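Local atomic coordinates of glycoside hydrolase, family 11\:clostridium cellulosome enzyme, dockerin type i\:polysaccharide (PDB entry 2C71), a protein that catalyses the metal-ion-dependent removal of acetyl groups from acetylated xylan, as a family 4 acetyl xylan esterase active in plant cell-wall breakdown. Residues A[145-150]-A[204-209]; A[124-129]-A[140-145]; A[19-24]-A[48-53]. All coordinates share one frame; numbering follows the deposited sequence.

Contact 1 (A[145-150]-A[204-209]); sequences GVRDGT and YNSVPL
Arg-147 and Ser-206 meet with CG of the arginine (chi1 60°) and OG of the serine (chi1 57°) each set between its own backbone N and carbonyl carbon. The arginine chain then runs extended to NE, and its NH2 comes 3.0 Å from Ser-206 OG, which lies at the guanidinium edge, near the plane. This is one of two deposited conformers of Arg-147, so the approach is a doubtful part of the contact. The firmer join is between backbones: Val-207 N donates to Gly-149 O over 2.9 Å, and Ser-206 CA brings a C-H to the same oxygen at 3.2 Å. Thr-150 and Ser-206 form a single beta bridge beside it. The C-terminal tail is thus fastened to the type II turn 147-150, which leads helix 135-145 into strand 151-155 of the NodB-homology fold. Gly-149, with no side chain on the face toward the tail, lets Val-207 O approach its CA to 3.4 Å in a C-H...O contact. A water donates to Val-207 O at 2.8 Å and weakly to Asp-148 O. Within the turn, Arg-147 N donates to Thr-150 OG1 over 2.9 Å. Asp-148 forms a salt bridge with Lys-192, and Val-207 packs on Leu-188 and Phe-189 of helix 185-192.

Contact 2 (A[124-129]-A[140-145]); sequences LTANDW and AAVING
Leu-124 and Ala-126 of the loop after strand 119-120 lie against the last turns of helix 135-145, a helix on the outside of the parallel sheet of the NodB-homology fold. The contact is made by alanine and valine methyls, and by a leucine methyl resting on helix backbone.

Among side chains, Ala-126 CB does the touching. It fits between two consecutive residues of the helix, 3.8 Å from Ala-141 CB and 3.7 Å from Val-142 CG2. With CG1 of the valine anti to the backbone N (chi1 172°), CG2 stands beside that N and is the branch that meets Ala-126. Ala-126 CB also touches Leu-154, and Val-142 touches Ile-152, both of strand 151-155, so the loop and the helix meet over the same strand.

Between side chain and main chain, Leu-124 is the active partner. Its CG is anti to the backbone N (chi1 173°), and CD2 reaches the backbone of 142-145, 3.7 Å from both Val-142 O and Gly-145 C. A side chain at Gly-145 would run into the other leucine methyl, CD1. The loop itself is tied down by backbone bonds of Leu-124 to Ile-151 and Leu-153, and further on by the Asp-128 carboxylate, which bonds His-155 ND1 and Thr-164 OG1.

The polar bonds lie within the helical segment. Gly-145 N donates to Val-142 O, three residues back, over 3.1 Å. Two residues before Val-142, Ala-140 O accepts two donors from a single residue, on opposite faces of its carbonyl plane: Asn-144 N at 3.1 Å and Asn-144 ND2 at 2.8 Å.

Contact 3 (A[19-24]-A[48-53]); sequences LTARVL and AAIIRR
Arg-53 reaches across from helix 45-56 and slides past Leu-24 of helix 17-30, the two side chains running in opposite directions. From CB, the chain leaves with CG anti to the backbone N (chi1 178°) and stays extended to NE. Arg-53 CG comes 4.2 Å from Leu-24 CD1, and Arg-53 CD is closer to the same methyl at 3.8 Å. NE lies near both CB and CD1 of Leu-24. Arg-53 CZ lies 3.6 Å from Leu-24 CB, which sits over the centre of one guanidinium face. At the tip, Arg-53 NH1 approaches Ala-21 CB at 3.9 Å, while NH2 forms salt bridges with Asp-25 and Asp-28 of the same helix as Leu-24. The flat cation is therefore held by acids at NH2 while an aliphatic carbon lies against its face. One turn earlier, Ile-50 fills the inner part of the interface. Its CG1 touches Leu-24 CD1 at 3.6 Å, and its CD1 ends 3.5 Å from Ala-21 N and 3.8 Å from Thr-20 CB. Thr-20 OG1 turns to Asp-156 instead, and Leu-24 and Thr-20 also meet Phe-36 of strand 35-38. The local axes lie 10.9 Å apart at 22°, nearly parallel, as expected of successive helices in the beta-alpha-beta units of a NodB-homology domain, where strands 6-12, 35-38 and 60-63 run parallel beneath them.

In the fold
Along the chain contact 3 comes first, then contact 2, then contact 1, each closing before the next opens. Contacts 1 and 2 are neighbours, with centres about 13 Å apart: they share Gly-145, and Leu-124 packs on Val-146 and Thr-150. Contact 3 lies about 26 Å from contact 1, centre to centre, across the middle of the chain, and about 23 Å from contact 2. One parallel sheet links them, since strand 6-12 pairs with both 35-38 and 151-155. They join outer helices, a loop and the C-terminal segment around this sheet, whose strands 6-12 and 60-63 lead to Asp-13 and His-64, which bind the magnesium ion.

Contact 1 (A[145-150]-A[204-209])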
ATOM      1  N   GLY A 145     -11.962  -9.718   8.693  1.00  8.98           N
ATOM      2  CA  GLY A 145     -12.278  -9.472   7.305  1.00  9.63           C
ATOM      3  C   GLY A 145     -11.446 -10.241   6.313  1.00  9.16           C
ATOM      4  O   GLY A 145     -11.865 -10.388   5.182  1.00 12.38           O
ATOM      5  N   VAL A 146     -10.271 -10.693   6.711  0.50  7.76           N
ATOM      6  CA  VAL A 146      -9.407 -11.322   5.735  0.50  7.49           C
ATOM      7  C   VAL A 146      -9.930 -12.693   5.305  0.50  8.08           C
ATOM      8  O   VAL A 146     -10.557 -13.433   6.047  0.50  8.89           O
ATOM      9  CB  VAL A 146      -7.959 -11.486   6.209  0.50  7.27           C
ATOM     10  CG1 VAL A 146      -7.223 -10.148   6.318  0.50  6.80           C
ATOM     11  CG2 VAL A 146      -7.864 -12.317   7.401  0.50  6.98           C
ATOM     12  N   ARG A 147      -9.595 -13.011   4.049  0.50  8.56           N
ATOM     13  CA  ARG A 147      -9.724 -14.339   3.472  0.50  8.80           C
ATOM     14  C   ARG A 147      -8.495 -14.570   2.595  0.50  8.61           C
ATOM     15  O   ARG A 147      -7.677 -13.676   2.399  0.50  7.45           O
ATOM     16  CB  ARG A 147     -11.016 -14.501   2.652  0.50  9.25           C
ATOM     17  CG  ARG A 147     -11.173 -13.594   1.507  0.50 13.88           C
ATOM     18  CD  ARG A 147     -12.525 -13.769   0.771  0.50 17.15           C
ATOM     19  NE  ARG A 147     -12.737 -12.719  -0.224  0.50 22.30           N
ATOM     20  CZ  ARG A 147     -11.769 -11.979  -0.747  0.50 22.04           C
ATOM     21  NH1 ARG A 147     -10.502 -12.196  -0.391  0.50 25.85           N
ATOM     22  NH2 ARG A 147     -12.064 -11.059  -1.647  0.50 26.27           N
ATOM     23  N   ASP A 148      -8.353 -15.779   2.071  1.00  9.81           N
ATOM     24  CA  ASP A 148      -7.276 -16.060   1.161  1.00  8.89           C
ATOM     25  C   ASP A 148      -7.328 -15.109  -0.017  1.00  9.02           C
ATOM     26  O   ASP A 148      -8.354 -15.021  -0.695  1.00 12.05           O
ATOM     27  CB  ASP A 148      -7.399 -17.497   0.689  1.00 11.19           C
ATOM     28  CG  ASP A 148      -6.239 -17.976  -0.142  1.00 12.27           C
ATOM     29  OD1 ASP A 148      -5.191 -17.311  -0.275  1.00 11.37           O
ATOM     30  OD2 ASP A 148      -6.450 -19.073  -0.740  1.00 18.69           O
ATOM     31  N   GLY A 149      -6.230 -14.376  -0.254  1.00  8.24           N
ATOM     32  CA  GLY A 149      -6.142 -13.447  -1.348  1.00  7.93           C
ATOM     33  C   GLY A 149      -6.456 -11.983  -1.015  1.00  7.20           C
ATOM     34  O   GLY A 149      -6.315 -11.131  -1.898  1.00  7.85           O
ATOM     35  N   THR A 150      -6.846 -11.690   0.224  1.00  7.05           N
ATOM     36  CA  THR A 150      -7.195 -10.300   0.557  1.00  6.98           C
ATOM     37  C   THR A 150      -5.969  -9.385   0.455  1.00  6.13           C
ATOM     38  O   THR A 150      -4.881  -9.696   0.949  1.00  6.80           O
ATOM     39  CB  THR A 150      -7.748 -10.236   1.975  1.00  7.51           C
ATOM     40  OG1 THR A 150      -8.953 -11.011   2.062  1.00  9.15           O
ATOM     41  CG2 THR A 150      -7.975  -8.837   2.502  1.00  8.68           C
ATOM     42  N   TYR A 204      -8.581  -4.147  -7.961  1.00  7.07           N
ATOM     43  CA  TYR A 204      -8.433  -5.400  -7.199  1.00  7.45           C
ATOM     44  C   TYR A 204      -8.516  -5.103  -5.730  1.00  7.10           C
ATOM     45  O   TYR A 204      -7.691  -4.365  -5.166  1.00  7.47           O
ATOM     46  CB  TYR A 204      -7.088  -6.029  -7.454  1.00  8.11           C
ATOM     47  CG  TYR A 204      -6.897  -6.597  -8.828  1.00  7.30           C
ATOM     48  CD1 TYR A 204      -6.588  -5.797  -9.920  1.00  8.78           C
ATOM     49  CD2 TYR A 204      -6.996  -7.988  -9.042  1.00  8.78           C
ATOM     50  CE1 TYR A 204      -6.376  -6.319 -11.174  1.00  9.28           C
ATOM     51  CE2 TYR A 204      -6.756  -8.517 -10.288  1.00  8.91           C
ATOM     52  CZ  TYR A 204      -6.476  -7.673 -11.360  1.00  9.17           C
ATOM     53  OH  TYR A 204      -6.251  -8.207 -12.629  1.00 11.11           O
ATOM     54  N   ASN A 205      -9.492  -5.698  -5.035  1.00  7.88           N
ATOM     55  CA  ASN A 205      -9.549  -5.717  -3.574  1.00  7.64           C
ATOM     56  C   ASN A 205      -8.981  -7.018  -3.008  1.00  8.01           C
ATOM     57  O   ASN A 205      -8.723  -7.129  -1.809  1.00  8.33           O
ATOM     58  CB  ASN A 205     -10.966  -5.498  -3.068  1.00  9.52           C
ATOM     59  CG  ASN A 205     -11.530  -4.192  -3.532  1.00 10.23           C
ATOM     60  OD1 ASN A 205     -10.893  -3.127  -3.289  1.00 13.67           O
ATOM     61  ND2 ASN A 205     -12.658  -4.212  -4.156  1.00 11.07           N
ATOM     62  N   SER A 206      -8.756  -7.986  -3.883  1.00  8.67           N
ATOM     63  CA  SER A 206      -8.275  -9.304  -3.569  1.00  8.34           C
ATOM     64  C   SER A 206      -7.755  -9.899  -4.867  1.00  8.78           C
ATOM     65  O   SER A 206      -8.022  -9.372  -5.952  1.00  9.83           O
ATOM     66  CB  SER A 206      -9.390 -10.179  -3.081  1.00 11.55           C
ATOM     67  OG  SER A 206     -10.438 -10.288  -3.996  1.00 18.16           O
ATOM     68  N   VAL A 207      -7.020 -11.002  -4.718  1.00  9.05           N
ATOM     69  CA  VAL A 207      -6.526 -11.768  -5.873  1.00  9.92           C
ATOM     70  C   VAL A 207      -6.918 -13.203  -5.700  1.00 12.01           C
ATOM     71  O   VAL A 207      -6.604 -13.798  -4.686  1.00 12.73           O
ATOM     72  CB  VAL A 207      -4.999 -11.641  -6.022  1.00 11.17           C
ATOM     73  CG1 VAL A 207      -4.512 -12.453  -7.234  1.00 14.61           C
ATOM     74  CG2 VAL A 207      -4.557 -10.162  -6.136  1.00 13.46           C
ATOM     75  N   PRO A 208      -7.586 -13.807  -6.727  1.00 13.96           N
ATOM     76  CA  PRO A 208      -8.073 -13.221  -7.972  1.00 14.25           C
ATOM     77  C   PRO A 208      -9.185 -12.214  -7.714  1.00 15.59           C
ATOM     78  O   PRO A 208      -9.744 -12.135  -6.597  1.00 17.01           O
ATOM     79  CB  PRO A 208      -8.535 -14.436  -8.807  1.00 16.87           C
ATOM     80  CG  PRO A 208      -8.744 -15.469  -7.888  1.00 19.08           C
ATOM     81  CD  PRO A 208      -7.919 -15.251  -6.656  1.00 15.59           C
ATOM     82  N   LEU A 209      -9.504 -11.441  -8.745  1.00 17.12           N
ATOM     83  CA  LEU A 209     -10.641 -10.515  -8.672  1.00 22.83           C
ATOM     84  C   LEU A 209     -11.920 -11.098  -8.115  1.00 30.40           C
ATOM     85  O   LEU A 209     -12.095 -12.347  -8.239  1.00121.14           O
ATOM     86  CB  LEU A 209     -10.990 -10.041 -10.083  1.00 21.92           C
ATOM     87  CG  LEU A 209     -10.183  -8.879 -10.567  1.00 21.43           C
ATOM     88  CD1 LEU A 209     -10.354  -8.666 -12.097  1.00 23.31           C
ATOM     89  CD2 LEU A 209     -10.523  -7.608  -9.750  1.00 18.52           C
TER
HETATM   90  O   HOH W   1      -7.435 -16.183  -3.481  1.00 22.19           O

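Contact 2 (A[124-129]-A[140-145])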
ATOM      1  N   LEU A 124      -9.321  -4.298   1.699  1.00  6.97           N
ATOM      2  CA  LEU A 124     -10.053  -4.305   2.963  1.00  7.46           C
ATOM      3  C   LEU A 124      -9.532  -3.167   3.844  1.00  6.52           C
ATOM      4  O   LEU A 124      -8.354  -3.132   4.157  1.00  7.51           O
ATOM      5  CB  LEU A 124      -9.797  -5.652   3.670  1.00  7.87           C
ATOM      6  CG  LEU A 124     -10.346  -5.816   5.105  1.00  9.02           C
ATOM      7  CD1 LEU A 124     -11.877  -5.910   5.069  1.00 12.58           C
ATOM      8  CD2 LEU A 124      -9.704  -7.041   5.761  1.00 11.43           C
ATOM      9  N   THR A 125     -10.412  -2.284   4.299  1.00  7.83           N
ATOM     10  CA  THR A 125      -9.990  -1.222   5.190  1.00  7.02           C
ATOM     11  C   THR A 125     -10.319  -1.582   6.628  1.00  7.31           C
ATOM     12  O   THR A 125     -11.075  -2.515   6.898  1.00  9.77           O
ATOM     13  CB  THR A 125     -10.642   0.100   4.778  1.00  9.47           C
ATOM     14  OG1 THR A 125     -12.047  -0.017   4.913  1.00 11.21           O
ATOM     15  CG2 THR A 125     -10.304   0.517   3.352  1.00 11.14           C
ATOM     16  N   ALA A 126      -9.778  -0.794   7.566  1.00  6.62           N
ATOM     17  CA  ALA A 126      -9.808  -1.137   8.979  1.00  6.58           C
ATOM     18  C   ALA A 126      -9.994   0.082   9.879  1.00  5.88           C
ATOM     19  O   ALA A 126      -9.620   0.066  11.046  1.00  6.40           O
ATOM     20  CB  ALA A 126      -8.571  -1.909   9.384  1.00  8.90           C
ATOM     21  N   ASN A 127     -10.545   1.170   9.322  1.00  5.59           N
ATOM     22  CA  ASN A 127     -10.857   2.373  10.079  1.00  5.41           C
ATOM     23  C   ASN A 127      -9.615   2.960  10.758  1.00  5.26           C
ATOM     24  O   ASN A 127      -9.723   3.651  11.769  1.00  6.44           O
ATOM     25  CB  ASN A 127     -12.011   2.147  11.054  1.00  5.93           C
ATOM     26  CG  ASN A 127     -13.292   1.761  10.370  1.00  5.68           C
ATOM     27  OD1 ASN A 127     -14.083   0.993  10.912  1.00  8.16           O
ATOM     28  ND2 ASN A 127     -13.530   2.282   9.198  1.00  7.24           N
ATOM     29  N   ASP A 128      -8.427   2.763  10.149  1.00  5.14           N
ATOM     30  CA  ASP A 128      -7.196   3.174  10.813  1.00  5.62           C
ATOM     31  C   ASP A 128      -6.769   4.577  10.477  1.00  5.99           C
ATOM     32  O   ASP A 128      -5.669   4.992  10.852  1.00  7.27           O
ATOM     33  CB  ASP A 128      -6.064   2.162  10.592  1.00  6.01           C
ATOM     34  CG  ASP A 128      -5.305   2.353   9.303  1.00  5.13           C
ATOM     35  OD1 ASP A 128      -5.969   2.626   8.285  1.00  6.41           O
ATOM     36  OD2 ASP A 128      -4.047   2.206   9.335  1.00  5.91           O
ATOM     37  N   TRP A 129      -7.656   5.335   9.843  1.00  6.29           N
ATOM     38  CA  TRP A 129      -7.537   6.789   9.670  1.00  6.85           C
ATOM     39  C   TRP A 129      -8.322   7.554  10.733  1.00  7.20           C
ATOM     40  O   TRP A 129      -8.387   8.786  10.674  1.00  9.59           O
ATOM     41  CB  TRP A 129      -7.956   7.200   8.267  1.00  7.85           C
ATOM     42  CG  TRP A 129      -9.412   6.920   8.001  1.00  7.29           C
ATOM     43  CD1 TRP A 129     -10.449   7.774   8.158  1.00  8.07           C
ATOM     44  CD2 TRP A 129      -9.970   5.684   7.548  1.00  7.34           C
ATOM     45  NE1 TRP A 129     -11.635   7.131   7.846  1.00  9.58           N
ATOM     46  CE2 TRP A 129     -11.357   5.854   7.454  1.00  8.53           C
ATOM     47  CE3 TRP A 129      -9.408   4.457   7.136  1.00  7.82           C
ATOM     48  CZ2 TRP A 129     -12.216   4.813   7.015  1.00  9.80           C
ATOM     49  CZ3 TRP A 129     -10.258   3.448   6.695  1.00  9.55           C
ATOM     50  CH2 TRP A 129     -11.613   3.636   6.666  1.00  9.83           C
ATOM     51  N   ALA A 140      -8.758  -6.143  15.061  1.00  5.57           N
ATOM     52  CA  ALA A 140      -9.986  -6.930  14.952  1.00  6.23           C
ATOM     53  C   ALA A 140     -10.620  -6.738  13.581  1.00  5.66           C
ATOM     54  O   ALA A 140     -11.155  -7.691  12.987  1.00  6.88           O
ATOM     55  CB  ALA A 140     -10.934  -6.599  16.080  1.00  7.10           C
ATOM     56  N   ALA A 141     -10.563  -5.510  13.076  1.00  5.88           N
ATOM     57  CA  ALA A 141     -11.159  -5.184  11.785  1.00  6.26           C
ATOM     58  C   ALA A 141     -10.477  -5.951  10.657  1.00  6.44           C
ATOM     59  O   ALA A 141     -11.137  -6.453   9.748  1.00  8.45           O
ATOM     60  CB  ALA A 141     -11.085  -3.686  11.531  1.00  6.99           C
ATOM     61  N   VAL A 142      -9.153  -6.037  10.723  1.00  6.12           N
ATOM     62  CA  VAL A 142      -8.383  -6.777   9.731  1.00  6.89           C
ATOM     63  C   VAL A 142      -8.622  -8.279   9.853  1.00  7.27           C
ATOM     64  O   VAL A 142      -8.956  -8.945   8.873  1.00  8.85           O
ATOM     65  CB  VAL A 142      -6.875  -6.495   9.860  1.00  6.06           C
ATOM     66  CG1 VAL A 142      -6.082  -7.426   8.956  1.00  7.20           C
ATOM     67  CG2 VAL A 142      -6.577  -5.040   9.529  1.00  6.80           C
ATOM     68  N   ILE A 143      -8.450  -8.805  11.061  1.00  7.07           N
ATOM     69  CA  ILE A 143      -8.468 -10.272  11.280  1.00  8.36           C
ATOM     70  C   ILE A 143      -9.817 -10.869  10.926  1.00  8.42           C
ATOM     71  O   ILE A 143      -9.874 -11.976  10.383  1.00 10.89           O
ATOM     72  CB  ILE A 143      -8.066 -10.566  12.705  1.00  9.80           C
ATOM     73  CG1 ILE A 143      -6.584 -10.243  12.936  1.00  9.31           C
ATOM     74  CG2 ILE A 143      -8.541 -11.975  13.164  1.00 13.34           C
ATOM     75  CD1 ILE A 143      -6.247 -10.089  14.386  1.00 12.45           C
ATOM     76  N   ASN A 144     -10.902 -10.184  11.224  1.00  7.72           N
ATOM     77  CA  ASN A 144     -12.224 -10.701  10.918  1.00  8.51           C
ATOM     78  C   ASN A 144     -12.640 -10.544   9.478  1.00 10.07           C
ATOM     79  O   ASN A 144     -13.560 -11.209   9.070  1.00 14.87           O
ATOM     80  CB  ASN A 144     -13.236 -10.151  11.957  1.00 10.14           C
ATOM     81  CG  ASN A 144     -12.959 -10.672  13.364  1.00  9.54           C
ATOM     82  OD1 ASN A 144     -13.208 -11.891  13.658  1.00 12.82           O
ATOM     83  ND2 ASN A 144     -12.489  -9.830  14.241  1.00 10.87           N
ATOM     84  N   GLY A 145     -11.962  -9.718   8.693  1.00  8.98           N
ATOM     85  CA  GLY A 145     -12.278  -9.472   7.305  1.00  9.63           C
ATOM     86  C   GLY A 145     -11.446 -10.241   6.313  1.00  9.16           C
ATOM     87  O   GLY A 145     -11.865 -10.388   5.182  1.00 12.38           O
TER

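Contact 3 (A[19-24]-A[48-53])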
ATOM      1  N   LEU A  19       7.031   8.001  11.264  1.00  5.49           N
ATOM      2  CA  LEU A  19       5.895   7.088  11.338  1.00  5.68           C
ATOM      3  C   LEU A  19       6.110   5.806  10.488  1.00  5.06           C
ATOM      4  O   LEU A  19       5.714   4.725  10.902  1.00  5.80           O
ATOM      5  CB  LEU A  19       4.566   7.765  10.939  1.00  5.69           C
ATOM      6  CG  LEU A  19       3.823   8.418  12.128  1.00  9.77           C
ATOM      7  CD1 LEU A  19       4.563   9.567  12.734  1.00 12.18           C
ATOM      8  CD2 LEU A  19       2.411   8.772  11.721  1.00 10.28           C
ATOM      9  N   THR A  20       6.717   5.948   9.318  1.00  5.05           N
ATOM     10  CA  THR A  20       6.960   4.785   8.473  1.00  5.30           C
ATOM     11  C   THR A  20       7.945   3.848   9.136  1.00  5.16           C
ATOM     12  O   THR A  20       7.832   2.624   9.051  1.00  5.87           O
ATOM     13  CB  THR A  20       7.405   5.207   7.077  1.00  5.45           C
ATOM     14  OG1 THR A  20       6.403   6.066   6.508  1.00  5.41           O
ATOM     15  CG2 THR A  20       7.685   4.007   6.178  1.00  6.52           C
ATOM     16  N   ALA A  21       8.970   4.410   9.813  1.00  5.41           N
ATOM     17  CA  ALA A  21       9.944   3.576  10.525  1.00  5.38           C
ATOM     18  C   ALA A  21       9.275   2.753  11.601  1.00  5.66           C
ATOM     19  O   ALA A  21       9.703   1.623  11.853  1.00  6.54           O
ATOM     20  CB  ALA A  21      11.089   4.393  11.081  1.00  6.54           C
ATOM     21  N   ARG A  22       8.216   3.257  12.242  1.00  5.54           N
ATOM     22  CA  ARG A  22       7.511   2.436  13.225  1.00  5.93           C
ATOM     23  C   ARG A  22       6.936   1.188  12.608  1.00  5.64           C
ATOM     24  O   ARG A  22       6.971   0.099  13.204  1.00  6.75           O
ATOM     25  CB  ARG A  22       6.410   3.240  13.920  1.00  6.89           C
ATOM     26  CG  ARG A  22       6.863   4.412  14.699  1.00  7.55           C
ATOM     27  CD  ARG A  22       5.647   5.155  15.242  1.00  8.89           C
ATOM     28  NE  ARG A  22       6.114   6.353  15.884  1.00 11.45           N
ATOM     29  CZ  ARG A  22       5.331   7.356  16.176  1.00 11.18           C
ATOM     30  NH1 ARG A  22       4.036   7.352  15.815  1.00 11.77           N
ATOM     31  NH2 ARG A  22       5.845   8.392  16.821  1.00 13.52           N
ATOM     32  N   VAL A  23       6.347   1.321  11.409  1.00  5.20           N
ATOM     33  CA  VAL A  23       5.807   0.163  10.695  1.00  4.98           C
ATOM     34  C   VAL A  23       6.950  -0.752  10.273  1.00  5.24           C
ATOM     35  O   VAL A  23       6.871  -1.974  10.477  1.00  5.83           O
ATOM     36  CB  VAL A  23       4.965   0.588   9.504  1.00  5.09           C
ATOM     37  CG1 VAL A  23       4.605  -0.592   8.603  1.00  6.29           C
ATOM     38  CG2 VAL A  23       3.659   1.276   9.982  1.00  6.56           C
ATOM     39  N   LEU A  24       8.011  -0.211   9.661  1.00  5.27           N
ATOM     40  CA  LEU A  24       9.121  -1.044   9.200  1.00  5.65           C
ATOM     41  C   LEU A  24       9.737  -1.823  10.363  1.00  5.71           C
ATOM     42  O   LEU A  24      10.155  -2.967  10.170  1.00  6.50           O
ATOM     43  CB  LEU A  24      10.164  -0.205   8.469  1.00  5.60           C
ATOM     44  CG  LEU A  24       9.708   0.319   7.096  1.00  5.71           C
ATOM     45  CD1 LEU A  24      10.658   1.415   6.603  1.00  7.14           C
ATOM     46  CD2 LEU A  24       9.636  -0.801   6.060  1.00  7.80           C
ATOM     47  N   ALA A  48      14.832   9.564   1.262  1.00  5.93           N
ATOM     48  CA  ALA A  48      15.464   8.597   0.360  1.00  6.65           C
ATOM     49  C   ALA A  48      15.878   7.326   1.078  1.00  5.97           C
ATOM     50  O   ALA A  48      15.665   6.219   0.549  1.00  6.79           O
ATOM     51  CB  ALA A  48      16.701   9.245  -0.305  1.00  7.65           C
ATOM     52  N   ALA A  49      16.517   7.463   2.218  1.00  6.50           N
ATOM     53  CA  ALA A  49      17.020   6.270   2.906  1.00  7.10           C
ATOM     54  C   ALA A  49      15.899   5.349   3.360  1.00  5.66           C
ATOM     55  O   ALA A  49      16.048   4.123   3.318  1.00  6.19           O
ATOM     56  CB  ALA A  49      17.900   6.634   4.088  1.00  9.59           C
ATOM     57  N   ILE A  50      14.776   5.904   3.822  1.00  5.48           N
ATOM     58  CA  ILE A  50      13.690   5.057   4.280  1.00  5.18           C
ATOM     59  C   ILE A  50      12.980   4.379   3.120  1.00  4.79           C
ATOM     60  O   ILE A  50      12.552   3.239   3.199  1.00  5.39           O
ATOM     61  CB  ILE A  50      12.725   5.769   5.242  1.00  5.88           C
ATOM     62  CG1 ILE A  50      11.969   4.735   6.049  1.00  6.82           C
ATOM     63  CG2 ILE A  50      11.846   6.771   4.554  1.00  6.66           C
ATOM     64  CD1 ILE A  50      11.230   5.286   7.249  1.00  9.31           C
ATOM     65  N   ILE A  51      12.872   5.081   1.997  1.00  5.18           N
ATOM     66  CA  ILE A  51      12.363   4.473   0.738  1.00  5.15           C
ATOM     67  C   ILE A  51      13.266   3.311   0.349  1.00  5.02           C
ATOM     68  O   ILE A  51      12.792   2.221   0.005  1.00  5.91           O
ATOM     69  CB  ILE A  51      12.275   5.580  -0.349  1.00  6.37           C
ATOM     70  CG1 ILE A  51      11.054   6.466  -0.103  1.00  6.49           C
ATOM     71  CG2 ILE A  51      12.308   5.037  -1.749  1.00  7.30           C
ATOM     72  CD1 ILE A  51       9.717   5.832  -0.477  1.00  7.76           C
ATOM     73  N   ARG A  52      14.589   3.515   0.405  1.00  5.19           N
ATOM     74  CA  ARG A  52      15.514   2.460   0.033  0.50  5.50           C
ATOM     75  C   ARG A  52      15.454   1.316   1.041  1.00  5.28           C
ATOM     76  O   ARG A  52      15.580   0.139   0.646  1.00  6.13           O
ATOM     77  CB  ARG A  52      16.923   3.066  -0.175  0.50  6.36           C
ATOM     78  CG  ARG A  52      17.959   2.144  -0.814  0.50  7.68           C
ATOM     79  CD  ARG A  52      17.603   1.599  -2.173  0.50 12.00           C
ATOM     80  NE  ARG A  52      17.851   2.477  -3.318  0.50 15.35           N
ATOM     81  CZ  ARG A  52      18.531   2.128  -4.430  0.50 16.38           C
ATOM     82  NH1 ARG A  52      19.105   0.936  -4.585  0.50 18.30           N
ATOM     83  NH2 ARG A  52      18.588   2.952  -5.447  0.50 17.72           N
ATOM     84  N   ARG A  53      15.281   1.634   2.324  1.00  5.42           N
ATOM     85  CA  ARG A  53      15.107   0.603   3.328  1.00  6.01           C
ATOM     86  C   ARG A  53      13.965  -0.332   2.969  1.00  5.60           C
ATOM     87  O   ARG A  53      14.046  -1.554   3.211  1.00  6.39           O
ATOM     88  CB  ARG A  53      14.833   1.248   4.704  1.00  6.39           C
ATOM     89  CG  ARG A  53      14.593   0.258   5.831  1.00  6.59           C
ATOM     90  CD  ARG A  53      14.422   0.932   7.166  1.00  6.85           C
ATOM     91  NE  ARG A  53      13.992  -0.043   8.161  1.00  7.64           N
ATOM     92  CZ  ARG A  53      13.582   0.249   9.388  1.00  7.91           C
ATOM     93  NH1 ARG A  53      13.413   1.494   9.782  1.00 10.07           N
ATOM     94  NH2 ARG A  53      13.239  -0.745  10.219  1.00  9.29           N
TER